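Local atomic coordinates of extracellular ligand-binding receptor (Verminephrobacter eiseniae, PDB entry 4M88), a protein that probably binds amino acids or similar small solutes outside the cytoplasm and delivers them to an ABC transporter, as members of the leucine-binding protein family do. Residues 62-67 against 91-96; 47-52 against 70-75; 192-197 against 216-221; 236-241 against 245-250. All coordinates share one frame; numbering follows the deposited sequence.

Contact 1. Residues 62-67 against 91-96; sequences EQFPKA and KLLDTA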
loop_
_atom_site.group_PDB
_atom_site.type_symbol
_atom_site.label_atom_id
_atom_site.label_comp_id
_atom_site.label_asym_id
_atom_site.label_seq_id
_atom_site.Cartn_x
_atom_site.Cartn_y
_atom_site.Cartn_z
ATOM N N GLU A 62 -1.152 -20.620 8.167
ATOM C CA GLU A 62 -2.085 -21.691 7.818
ATOM C C GLU A 62 -2.430 -21.729 6.330
ATOM O O GLU A 62 -2.502 -22.798 5.724
ATOM C CB GLU A 62 -3.378 -21.546 8.626
ATOM C CG GLU A 62 -3.208 -21.770 10.113
ATOM C CD GLU A 62 -4.484 -21.490 10.890
ATOM O OE1 GLU A 62 -5.538 -21.281 10.246
ATOM O OE2 GLU A 62 -4.430 -21.478 12.140
ATOM N N GLN A 63 -2.665 -20.564 5.739
ATOM C CA GLN A 63 -3.103 -20.514 4.341
ATOM C C GLN A 63 -1.996 -20.709 3.310
ATOM O O GLN A 63 -2.262 -21.156 2.196
ATOM C CB GLN A 63 -3.836 -19.201 4.052
ATOM C CG GLN A 63 -5.149 -19.062 4.821
ATOM C CD GLN A 63 -6.040 -20.272 4.652
ATOM O OE1 GLN A 63 -6.157 -20.831 3.557
ATOM N NE2 GLN A 63 -6.652 -20.708 5.743
ATOM N N PHE A 64 -0.766 -20.363 3.665
ATOM C CA PHE A 64 0.319 -20.404 2.697
ATOM C C PHE A 64 0.509 -21.776 2.036
ATOM O O PHE A 64 0.504 -21.854 0.808
ATOM C CB PHE A 64 1.632 -19.869 3.289
ATOM C CG PHE A 64 2.760 -19.786 2.293
ATOM C CD1 PHE A 64 2.915 -18.669 1.490
ATOM C CD2 PHE A 64 3.675 -20.832 2.170
ATOM C CE1 PHE A 64 3.962 -18.588 0.570
ATOM C CE2 PHE A 64 4.724 -20.761 1.269
ATOM C CZ PHE A 64 4.868 -19.638 0.458
ATOM N N PRO A 65 0.654 -22.856 2.833
ATOM C CA PRO A 65 0.860 -24.140 2.150
ATOM C C PRO A 65 -0.375 -24.582 1.359
ATOM O O PRO A 65 -0.233 -25.217 0.309
ATOM C CB PRO A 65 1.145 -25.114 3.308
ATOM C CG PRO A 65 0.591 -24.453 4.524
ATOM C CD PRO A 65 0.810 -22.991 4.293
ATOM N N LYS A 66 -1.567 -24.231 1.833
ATOM C CA LYS A 66 -2.781 -24.560 1.084
ATOM C C LYS A 66 -2.779 -23.834 -0.255
ATOM O O LYS A 66 -3.181 -24.392 -1.275
ATOM C CB LYS A 66 -4.030 -24.189 1.887
ATOM C CG LYS A 66 -4.139 -24.921 3.206
ATOM C CD LYS A 66 -5.320 -24.414 4.021
ATOM C CE LYS A 66 -5.699 -25.397 5.115
ATOM N NZ LYS A 66 -6.858 -24.908 5.914
ATOM N N ALA A 67 -2.316 -22.584 -0.248
ATOM C CA ALA A 67 -2.192 -21.803 -1.468
ATOM C C ALA A 67 -1.145 -22.432 -2.385
ATOM O O ALA A 67 -1.363 -22.581 -3.594
ATOM C CB ALA A 67 -1.815 -20.343 -1.137
ATOM N N LYS A 91 10.471 -18.091 7.061
ATOM C CA LYS A 91 11.245 -18.353 5.836
ATOM C C LYS A 91 10.461 -19.194 4.829
ATOM O O LYS A 91 11.014 -20.067 4.169
ATOM C CB LYS A 91 12.589 -19.004 6.176
ATOM C CG LYS A 91 13.263 -18.373 7.391
ATOM C CD LYS A 91 14.654 -17.857 7.072
ATOM C CE LYS A 91 15.619 -19.000 6.821
ATOM N NZ LYS A 91 16.844 -18.560 6.084
ATOM N N LEU A 92 9.166 -18.907 4.719
ATOM C CA LEU A 92 8.269 -19.675 3.868
ATOM C C LEU A 92 8.685 -19.627 2.403
ATOM O O LEU A 92 8.445 -20.581 1.663
ATOM C CB LEU A 92 6.837 -19.162 4.008
ATOM C CG LEU A 92 6.225 -19.279 5.395
ATOM C CD1 LEU A 92 4.801 -18.764 5.386
ATOM C CD2 LEU A 92 6.283 -20.721 5.889
ATOM N N LEU A 93 9.300 -18.520 1.989
ATOM C CA LEU A 93 9.670 -18.329 0.584
ATOM C C LEU A 93 10.965 -19.031 0.162
ATOM O O LEU A 93 11.222 -19.170 -1.035
ATOM C CB LEU A 93 9.754 -16.835 0.243
ATOM C CG LEU A 93 8.425 -16.094 0.311
ATOM C CD1 LEU A 93 8.621 -14.627 -0.096
ATOM C CD2 LEU A 93 7.425 -16.784 -0.601
ATOM N N ASP A 94 11.774 -19.474 1.124
ATOM C CA ASP A 94 13.093 -20.036 0.799
ATOM C C ASP A 94 13.079 -21.179 -0.225
ATOM O O ASP A 94 13.930 -21.239 -1.117
ATOM C CB ASP A 94 13.813 -20.493 2.066
ATOM C CG ASP A 94 14.390 -19.333 2.853
ATOM O OD1 ASP A 94 14.131 -18.164 2.493
ATOM O OD2 ASP A 94 15.093 -19.596 3.842
ATOM N N THR A 95 12.123 -22.092 -0.103
ATOM C CA THR A 95 12.077 -23.222 -1.030
ATOM C C THR A 95 10.761 -23.317 -1.805
ATOM O O THR A 95 10.537 -24.270 -2.564
ATOM C CB THR A 95 12.345 -24.552 -0.307
ATOM O OG1 THR A 95 11.559 -24.607 0.892
ATOM C CG2 THR A 95 13.822 -24.667 0.062
ATOM N N ALA A 96 9.889 -22.336 -1.621
ATOM C CA ALA A 96 8.617 -22.341 -2.337
ATOM C C ALA A 96 8.782 -21.763 -3.743
ATOM O O ALA A 96 9.285 -20.646 -3.900
ATOM C CB ALA A 96 7.561 -21.571 -1.554
#
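Phe64, on helix 57-68, and Leu92, in the turn that follows helix 81-89, mark the closest approach of the two backbones, with their CA atoms 8.1 Å apart. The Phe64 ring and the Leu92 side chain occupy the space between them. The side chain of Phe64 leaves the helix toward 91-96, its CG anti to the backbone N (chi1 -175°), and its ring lies against Leu92, Leu93 and Ala96. Leu92 slides past it in the opposite direction. CB of Leu92 lies over one ring face, 4.0 Å from the centroid and displaced toward the rim, a CH-pi contact, while its CD1 reaches back to Phe64 CG at 3.8 Å. The far end of the ring meets three groups: Phe64 CZ lies 3.9 Å from Ala96 CB, which sits at the ring edge in its plane; the same CZ is 4.0 Å from Leu93 CD2, which arrives obliquely; and Phe64 CE2 is 3.7 Å from Leu92 O. Within the type I turn from Lys91 to Asp94, Lys91 NZ pairs with Asp94 OD2 (3.0 Å) in a salt bridge whose hydrogen bond is weak, and Lys117 NZ collects the carbonyls of Leu93 and Ala96. Leu75 of strand 74-76 also packs on Phe64, and Ala67, one turn further along helix 57-68, rests on Phe49 of strand 45-52. The ring thus joins helix 57-68 to the connection leading into strand 99-101.

Contact 2. Residues 47-52 against 70-75; sequences TLFEAD and KKPLAL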
loop_
_atom_site.group_PDB
_atom_site.type_symbol
_atom_site.label_atom_id
_atom_site.label_comp_id
_atom_site.label_asym_id
_atom_site.label_seq_id
_atom_site.Cartn_x
_atom_site.Cartn_y
_atom_site.Cartn_z
ATOM N N THR A 47 -6.495 -17.274 -13.749
ATOM C CA THR A 47 -7.485 -17.518 -12.708
ATOM C C THR A 47 -6.932 -17.081 -11.368
ATOM O O THR A 47 -5.718 -17.064 -11.167
ATOM C CB THR A 47 -7.879 -18.996 -12.636
ATOM O OG1 THR A 47 -6.695 -19.802 -12.566
ATOM C CG2 THR A 47 -8.650 -19.386 -13.870
ATOM N N LEU A 48 -7.827 -16.709 -10.464
ATOM C CA LEU A 48 -7.422 -16.258 -9.143
ATOM C C LEU A 48 -8.095 -17.123 -8.103
ATOM O O LEU A 48 -9.298 -17.378 -8.181
ATOM C CB LEU A 48 -7.837 -14.803 -8.922
ATOM C CG LEU A 48 -7.425 -14.219 -7.571
ATOM C CD1 LEU A 48 -5.909 -13.993 -7.489
ATOM C CD2 LEU A 48 -8.189 -12.926 -7.278
ATOM N N PHE A 49 -7.334 -17.602 -7.133
ATOM C CA PHE A 49 -7.987 -18.156 -5.962
ATOM C C PHE A 49 -7.671 -17.248 -4.798
ATOM O O PHE A 49 -6.703 -16.481 -4.842
ATOM C CB PHE A 49 -7.546 -19.580 -5.684
ATOM C CG PHE A 49 -6.146 -19.685 -5.194
ATOM C CD1 PHE A 49 -5.874 -19.668 -3.833
ATOM C CD2 PHE A 49 -5.099 -19.801 -6.090
ATOM C CE1 PHE A 49 -4.572 -19.749 -3.375
ATOM C CE2 PHE A 49 -3.793 -19.898 -5.643
ATOM C CZ PHE A 49 -3.527 -19.868 -4.287
ATOM N N GLU A 50 -8.499 -17.323 -3.766
ATOM C CA GLU A 50 -8.380 -16.433 -2.625
ATOM C C GLU A 50 -8.357 -17.246 -1.360
ATOM O O GLU A 50 -8.905 -18.353 -1.301
ATOM C CB GLU A 50 -9.563 -15.461 -2.584
ATOM C CG GLU A 50 -9.614 -14.512 -3.767
ATOM C CD GLU A 50 -10.938 -14.554 -4.504
ATOM O OE1 GLU A 50 -11.694 -15.535 -4.339
ATOM O OE2 GLU A 50 -11.219 -13.601 -5.255
ATOM N N ALA A 51 -7.739 -16.692 -0.327
ATOM C CA ALA A 51 -7.702 -17.366 0.955
ATOM C C ALA A 51 -7.652 -16.284 2.015
ATOM O O ALA A 51 -6.954 -15.285 1.845
ATOM C CB ALA A 51 -6.486 -18.275 1.046
ATOM N N ASP A 52 -8.399 -16.483 3.096
ATOM C CA ASP A 52 -8.522 -15.486 4.159
ATOM C C ASP A 52 -7.541 -15.775 5.293
ATOM O O ASP A 52 -7.609 -16.842 5.908
ATOM C CB ASP A 52 -9.967 -15.500 4.678
ATOM C CG ASP A 52 -10.218 -14.511 5.802
ATOM O OD1 ASP A 52 -9.436 -13.555 5.978
ATOM O OD2 ASP A 52 -11.234 -14.692 6.513
ATOM N N LYS A 70 -1.938 -25.259 -4.870
ATOM C CA LYS A 70 -2.607 -24.921 -6.126
ATOM C C LYS A 70 -1.617 -24.544 -7.225
ATOM O O LYS A 70 -2.028 -24.194 -8.334
ATOM C CB LYS A 70 -3.605 -23.769 -5.927
ATOM C CG LYS A 70 -4.631 -23.996 -4.828
ATOM C CD LYS A 70 -5.306 -25.348 -5.012
ATOM C CE LYS A 70 -5.895 -25.889 -3.705
ATOM N NZ LYS A 70 -6.141 -27.366 -3.774
ATOM N N LYS A 71 -0.321 -24.615 -6.911
ATOM C CA LYS A 71 0.756 -24.265 -7.840
ATOM C C LYS A 71 0.608 -22.875 -8.478
ATOM O O LYS A 71 0.700 -22.740 -9.699
ATOM C CB LYS A 71 0.901 -25.349 -8.916
ATOM C CG LYS A 71 1.077 -26.747 -8.329
ATOM C CD LYS A 71 0.770 -27.849 -9.338
ATOM C CE LYS A 71 1.927 -28.088 -10.284
ATOM N NZ LYS A 71 1.679 -29.298 -11.125
ATOM N N PRO A 72 0.401 -21.830 -7.652
ATOM C CA PRO A 72 0.281 -20.494 -8.248
ATOM C C PRO A 72 1.639 -20.027 -8.774
ATOM O O PRO A 72 2.674 -20.436 -8.233
ATOM C CB PRO A 72 -0.132 -19.620 -7.059
ATOM C CG PRO A 72 0.517 -20.297 -5.866
ATOM C CD PRO A 72 0.458 -21.778 -6.174
ATOM N N LEU A 73 1.639 -19.203 -9.820
ATOM C CA LEU A 73 2.879 -18.580 -10.292
ATOM C C LEU A 73 3.262 -17.472 -9.335
ATOM O O LEU A 73 4.452 -17.215 -9.098
ATOM C CB LEU A 73 2.691 -17.968 -11.683
ATOM C CG LEU A 73 2.932 -18.883 -12.881
ATOM C CD1 LEU A 73 1.884 -19.963 -12.946
ATOM C CD2 LEU A 73 2.943 -18.080 -14.168
ATOM N N ALA A 74 2.243 -16.807 -8.799
ATOM C CA ALA A 74 2.470 -15.641 -7.952
ATOM C C ALA A 74 1.375 -15.503 -6.924
ATOM O O ALA A 74 0.220 -15.874 -7.173
ATOM C CB ALA A 74 2.538 -14.360 -8.801
ATOM N N LEU A 75 1.760 -14.979 -5.760
ATOM C CA LEU A 75 0.815 -14.492 -4.772
ATOM C C LEU A 75 0.803 -12.983 -4.925
ATOM O O LEU A 75 1.859 -12.354 -4.996
ATOM C CB LEU A 75 1.265 -14.881 -3.362
ATOM C CG LEU A 75 1.250 -16.386 -3.105
ATOM C CD1 LEU A 75 1.799 -16.706 -1.717
ATOM C CD2 LEU A 75 -0.166 -16.961 -3.254
#
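Phe49 carries this contact alone from strand 45-52, meeting Lys70 and Pro72 where the chain leaves helix 57-68 and heads for strand 74-76. Its ring is turned toward them by a chi1 of 71°, which sets CG between the backbone N and the carbonyl carbon. The first interaction is CH-pi: Lys70 CG stands almost squarely above the ring centre, 4.2 Å from the centroid of Phe49 and 8° off the normal. A bend at chi2 (-51°) lets the lysine chain fold over the face and then lead away from it. The second kind is plain apolar packing. Phe49 CE2 touches both Lys70 CB and Pro72 CB at 3.9 Å each, the proline carbon lying at the ring edge, near its plane, so that one corner of the ring is held from two directions. Val6 of the neighbouring strand 4-11 packs on the same phenylalanine, whose backbone is hydrogen-bonded to Leu7 and Gln9. With methylene groups rather than the ammonium on the ring, this is no cation-pi pair; the aliphatic part of Lys70 roofs the aromatic group at the margin of the domain, leaving its charged end to the exterior.

Contact 3. Residues 192-197 against 216-221; sequences RQIAAL and AALRKA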
loop_
_atom_site.group_PDB
_atom_site.type_symbol
_atom_site.label_atom_id
_atom_site.label_comp_id
_atom_site.label_asym_id
_atom_site.label_seq_id
_atom_site.Cartn_x
_atom_site.Cartn_y
_atom_site.Cartn_z
ATOM N N ARG A 192 -4.977 13.730 23.132
ATOM C CA ARG A 192 -4.843 14.766 24.160
ATOM C C ARG A 192 -3.380 15.115 24.405
ATOM O O ARG A 192 -3.044 16.288 24.591
ATOM C CB ARG A 192 -5.510 14.346 25.473
ATOM C CG ARG A 192 -6.958 14.794 25.603
ATOM C CD ARG A 192 -7.480 14.648 27.036
ATOM N NE ARG A 192 -6.409 14.622 28.034
ATOM C CZ ARG A 192 -6.600 14.750 29.347
ATOM N NH1 ARG A 192 -7.822 14.933 29.832
ATOM N NH2 ARG A 192 -5.565 14.705 30.180
ATOM N N GLN A 193 -2.510 14.104 24.416
ATOM C CA GLN A 193 -1.072 14.351 24.564
ATOM C C GLN A 193 -0.542 15.162 23.390
ATOM O O GLN A 193 0.189 16.133 23.578
ATOM C CB GLN A 193 -0.294 13.035 24.684
ATOM C CG GLN A 193 1.235 13.180 24.532
ATOM C CD GLN A 193 1.954 13.586 25.822
ATOM O OE1 GLN A 193 1.324 13.838 26.848
ATOM N NE2 GLN A 193 3.284 13.649 25.765
ATOM N N ILE A 194 -0.921 14.768 22.177
ATOM C CA ILE A 194 -0.460 15.478 20.981
ATOM C C ILE A 194 -0.958 16.918 20.975
ATOM O O ILE A 194 -0.228 17.840 20.612
ATOM C CB ILE A 194 -0.857 14.727 19.703
ATOM C CG1 ILE A 194 -0.023 13.447 19.607
ATOM C CG2 ILE A 194 -0.661 15.607 18.449
ATOM C CD1 ILE A 194 -0.455 12.499 18.539
ATOM N N ALA A 195 -2.189 17.119 21.422
ATOM C CA ALA A 195 -2.771 18.457 21.471
ATOM C C ALA A 195 -1.986 19.395 22.379
ATOM O O ALA A 195 -2.025 20.613 22.208
ATOM C CB ALA A 195 -4.220 18.385 21.914
ATOM N N ALA A 196 -1.279 18.826 23.347
ATOM C CA ALA A 196 -0.536 19.619 24.315
ATOM C C ALA A 196 0.866 20.017 23.840
ATOM O O ALA A 196 1.551 20.771 24.526
ATOM C CB ALA A 196 -0.451 18.880 25.641
ATOM N N LEU A 197 1.279 19.530 22.672
ATOM C CA LEU A 197 2.674 19.664 22.229
ATOM C C LEU A 197 3.024 20.939 21.462
ATOM O O LEU A 197 4.196 21.297 21.364
ATOM C CB LEU A 197 3.079 18.455 21.385
ATOM C CG LEU A 197 2.979 17.126 22.120
ATOM C CD1 LEU A 197 3.520 15.991 21.273
ATOM C CD2 LEU A 197 3.729 17.230 23.417
ATOM N N ALA A 216 -9.691 10.980 13.451
ATOM C CA ALA A 216 -10.911 11.409 14.128
ATOM C C ALA A 216 -10.601 11.835 15.554
ATOM O O ALA A 216 -11.142 12.831 16.038
ATOM C CB ALA A 216 -11.949 10.315 14.111
ATOM N N ALA A 217 -9.729 11.083 16.221
ATOM C CA ALA A 217 -9.363 11.393 17.598
ATOM C C ALA A 217 -8.625 12.725 17.686
ATOM O O ALA A 217 -8.875 13.526 18.599
ATOM C CB ALA A 217 -8.519 10.277 18.183
ATOM N N LEU A 218 -7.708 12.955 16.750
ATOM C CA LEU A 218 -6.987 14.224 16.704
ATOM C C LEU A 218 -7.939 15.411 16.481
ATOM O O LEU A 218 -7.864 16.403 17.205
ATOM C CB LEU A 218 -5.874 14.186 15.650
ATOM C CG LEU A 218 -4.665 13.306 15.978
ATOM C CD1 LEU A 218 -3.802 13.088 14.741
ATOM C CD2 LEU A 218 -3.824 13.912 17.119
ATOM N N ARG A 219 -8.840 15.308 15.505
ATOM C CA ARG A 219 -9.799 16.383 15.248
ATOM C C ARG A 219 -10.677 16.643 16.475
ATOM O O ARG A 219 -10.934 17.794 16.836
ATOM C CB ARG A 219 -10.683 16.076 14.028
ATOM C CG ARG A 219 -9.971 16.075 12.690
ATOM C CD ARG A 219 -8.994 17.216 12.540
ATOM N NE ARG A 219 -8.578 17.376 11.148
ATOM C CZ ARG A 219 -7.464 17.998 10.757
ATOM N NH1 ARG A 219 -6.625 18.523 11.651
ATOM N NH2 ARG A 219 -7.188 18.102 9.462
ATOM N N LYS A 220 -11.114 15.571 17.132
ATOM C CA LYS A 220 -11.916 15.704 18.349
ATOM C C LYS A 220 -11.139 16.338 19.508
ATOM O O LYS A 220 -11.731 16.952 20.394
ATOM C CB LYS A 220 -12.470 14.351 18.782
ATOM C CG LYS A 220 -13.742 13.981 18.060
ATOM C CD LYS A 220 -14.378 12.738 18.656
ATOM C CE LYS A 220 -15.855 12.664 18.305
ATOM N NZ LYS A 220 -16.395 11.293 18.545
ATOM N N ALA A 221 -9.817 16.191 19.495
ATOM C CA ALA A 221 -8.976 16.823 20.510
ATOM C C ALA A 221 -8.585 18.242 20.101
ATOM O O ALA A 221 -7.714 18.847 20.719
ATOM C CB ALA A 221 -7.739 15.986 20.792
#
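Ile194 and Leu218 form the buried side of a small apolar helix-helix contact over one face of the mixed sheet, far from the centre of the chain, where the last turn of helix 184-195 meets the end of helix 208-220. Their touch is made by one methyl of the leucine against several carbons of the isoleucine. CD2 of Leu218 lies 3.8 Å from Ile194 CG2, 3.9 Å from Ile194 CD1 and 4.0 Å from Ile194 CB, so it settles into the fork of the branched side chain. The fork faces it because CG2 is anti to the backbone N while CG1 turns back beside that nitrogen (chi1 -70°); the two side chains cross at a slant. Both also rest on Val202 of strand 201-205, the strand that links these helices in sequence. The two helices are consecutive connections of the alpha/beta sandwich, the first leading from strand 174-180 to strand 201-205 and the second from there to strand 227-229, packed side by side over the sheet. The other half of the contact centres on Ala221. Ala195 CB approaches Ala221 O at 3.7 Å and Ala221 CB at 4.4 Å, and Ala221 CB also comes to 4.3 Å from the backbone N of Arg192. With Ala221 a single methyl and the Arg192 side chain directed away, their CA atoms come within 5.9 Å. Ala191 touches Ala217, Leu218 and Ala221 and continues the same seam.

Contact 4. Residues 236-241 against 245-250; sequences AQIVKV and AGARGV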
loop_
_atom_site.group_PDB
_atom_site.type_symbol
_atom_site.label_atom_id
_atom_site.label_comp_id
_atom_site.label_asym_id
_atom_site.label_seq_id
_atom_site.Cartn_x
_atom_site.Cartn_y
_atom_site.Cartn_z
ATOM N N ALA A 236 -12.067 9.474 0.733
ATOM C CA ALA A 236 -13.465 9.146 0.981
ATOM C C ALA A 236 -13.669 8.566 2.384
ATOM O O ALA A 236 -14.662 8.873 3.040
ATOM C CB ALA A 236 -13.974 8.167 -0.076
ATOM N N GLN A 237 -12.751 7.700 2.819
ATOM C CA GLN A 237 -12.865 7.053 4.130
ATOM C C GLN A 237 -12.737 8.091 5.232
ATOM O O GLN A 237 -13.396 8.000 6.278
ATOM C CB GLN A 237 -11.793 5.970 4.319
ATOM C CG GLN A 237 -11.978 4.730 3.444
ATOM C CD GLN A 237 -10.814 3.745 3.545
ATOM O OE1 GLN A 237 -9.641 4.142 3.622
ATOM N NE2 GLN A 237 -11.135 2.450 3.544
ATOM N N ILE A 238 -11.877 9.079 4.996
ATOM C CA ILE A 238 -11.667 10.144 5.977
ATOM C C ILE A 238 -12.901 11.049 6.066
ATOM O O ILE A 238 -13.368 11.355 7.158
ATOM C CB ILE A 238 -10.397 10.952 5.665
ATOM C CG1 ILE A 238 -9.184 10.018 5.621
ATOM C CG2 ILE A 238 -10.205 12.068 6.699
ATOM C CD1 ILE A 238 -7.914 10.694 5.098
ATOM N N VAL A 239 -13.465 11.434 4.918
ATOM C CA VAL A 239 -14.659 12.280 4.900
ATOM C C VAL A 239 -15.887 11.583 5.504
ATOM O O VAL A 239 -16.714 12.216 6.166
ATOM C CB VAL A 239 -14.969 12.780 3.473
ATOM C CG1 VAL A 239 -16.265 13.594 3.453
ATOM C CG2 VAL A 239 -13.809 13.606 2.951
ATOM N N LYS A 240 -15.990 10.275 5.288
ATOM C CA LYS A 240 -17.072 9.479 5.862
ATOM C C LYS A 240 -17.144 9.682 7.376
ATOM O O LYS A 240 -18.231 9.801 7.951
ATOM C CB LYS A 240 -16.854 7.989 5.538
ATOM C CG LYS A 240 -18.070 7.118 5.799
ATOM C CD LYS A 240 -19.178 7.479 4.823
ATOM C CE LYS A 240 -20.555 7.098 5.343
ATOM N NZ LYS A 240 -21.632 7.742 4.535
ATOM N N VAL A 241 -15.977 9.753 8.013
ATOM C CA VAL A 241 -15.911 9.818 9.471
ATOM C C VAL A 241 -15.929 11.248 10.028
ATOM O O VAL A 241 -16.759 11.564 10.881
ATOM C CB VAL A 241 -14.699 9.027 10.018
ATOM C CG1 VAL A 241 -14.687 9.065 11.541
ATOM C CG2 VAL A 241 -14.755 7.585 9.532
ATOM N N ALA A 245 -15.155 19.092 6.692
ATOM C CA ALA A 245 -14.583 19.935 7.742
ATOM C C ALA A 245 -13.344 19.340 8.398
ATOM O O ALA A 245 -12.347 20.030 8.576
ATOM C CB ALA A 245 -15.634 20.240 8.806
ATOM N N GLY A 246 -13.400 18.065 8.770
ATOM C CA GLY A 246 -12.268 17.450 9.442
ATOM C C GLY A 246 -11.220 16.935 8.475
ATOM O O GLY A 246 -10.055 16.759 8.824
ATOM N N ALA A 247 -11.636 16.660 7.245
ATOM C CA ALA A 247 -10.735 16.024 6.288
ATOM C C ALA A 247 -9.830 17.030 5.592
ATOM O O ALA A 247 -8.710 16.686 5.191
ATOM C CB ALA A 247 -11.531 15.218 5.252
ATOM N N ARG A 248 -10.313 18.258 5.425
ATOM C CA ARG A 248 -9.538 19.267 4.708
ATOM C C ARG A 248 -8.207 19.483 5.410
ATOM O O ARG A 248 -8.135 19.511 6.641
ATOM C CB ARG A 248 -10.307 20.587 4.559
ATOM C CG ARG A 248 -10.654 21.243 5.864
ATOM C CD ARG A 248 -11.794 22.228 5.718
ATOM N NE ARG A 248 -12.068 22.888 6.989
ATOM C CZ ARG A 248 -13.101 23.695 7.213
ATOM N NH1 ARG A 248 -13.977 23.947 6.247
ATOM N NH2 ARG A 248 -13.254 24.250 8.408
ATOM N N GLY A 249 -7.138 19.590 4.634
ATOM C CA GLY A 249 -5.835 19.812 5.228
ATOM C C GLY A 249 -5.071 18.535 5.521
ATOM O O GLY A 249 -3.902 18.592 5.914
ATOM N N VAL A 250 -5.716 17.382 5.353
ATOM C CA VAL A 250 -4.999 16.118 5.479
ATOM C C VAL A 250 -4.213 15.854 4.200
ATOM O O VAL A 250 -4.780 15.860 3.105
ATOM C CB VAL A 250 -5.953 14.938 5.719
ATOM C CG1 VAL A 250 -5.192 13.606 5.643
ATOM C CG2 VAL A 250 -6.660 15.096 7.057
#
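Ala247 supplies the bump and the neighbouring pair Ile238 and Val239 the hollow. Its CB fits between two methyls, 3.7 Å from Ile238 CG2 and 3.6 Å from Val239 CG2, and fills the notch where the two branched side chains diverge from the helix. The torsions open that notch: CG2 of Ile238 stands anti to its own backbone N, beside the carbonyl carbon, whereas in Val239 (chi1 177°) CG1 takes that place and CG2 turns beside the nitrogen, so that each residue offers one methyl to the alanine. The backbones are close here, with 5.6 Å between the CA atoms of Val239 and Ala247. In a straight helix, residues eight apart would be about twice as far from each other; the chain must therefore turn back sharply between 241 and 245. Beyond the notch, the longer arm of Ile238 carries CD1 to CG1 of Val250, 4.0 Å away, the two side chains meeting tip to tip. Val250 is brought into position by a type II turn from Ala247, in which its N bonds to Ala247 O (3.1 Å) and Gly249 takes a positive phi. Ile349 of strand 345-349 touches both Ile238 and Ala247, and Ile215 of helix 208-220 packs against Ile238. Helix 235-247 is the connecting helix between the parallel strands 227-229 and 250-254, and the contact packs the end of the helix and the first residue of strand 250-254 against an earlier turn of the same helix, within a beta-alpha-beta crossover of this periplasmic-binding-protein domain.

In the fold
Contacts 1 and 2 belong to the domain built on the parallel sheet, contacts 3 and 4 to that built on the mixed sheet, with contact 1 about 42 Å from contact 3 between centres. In the first pair, helix 57-68 bridges them, and each hangs on one phenylalanine; contact 1 is largely buried, while contact 2 is partly buried, with an exposed lysine chain over one ring face. The side chains that touch in the second pair are aliphatic, with some backbone atoms added in contact 3. Contact 4 is buried, contact 3 runs from a buried leucine-isoleucine touch to more exposed alanines. They are tied together by Arg219, whose NE lies 2.8 Å from Gly246 O in a probable hydrogen bond, polar where the contacts themselves are apolar.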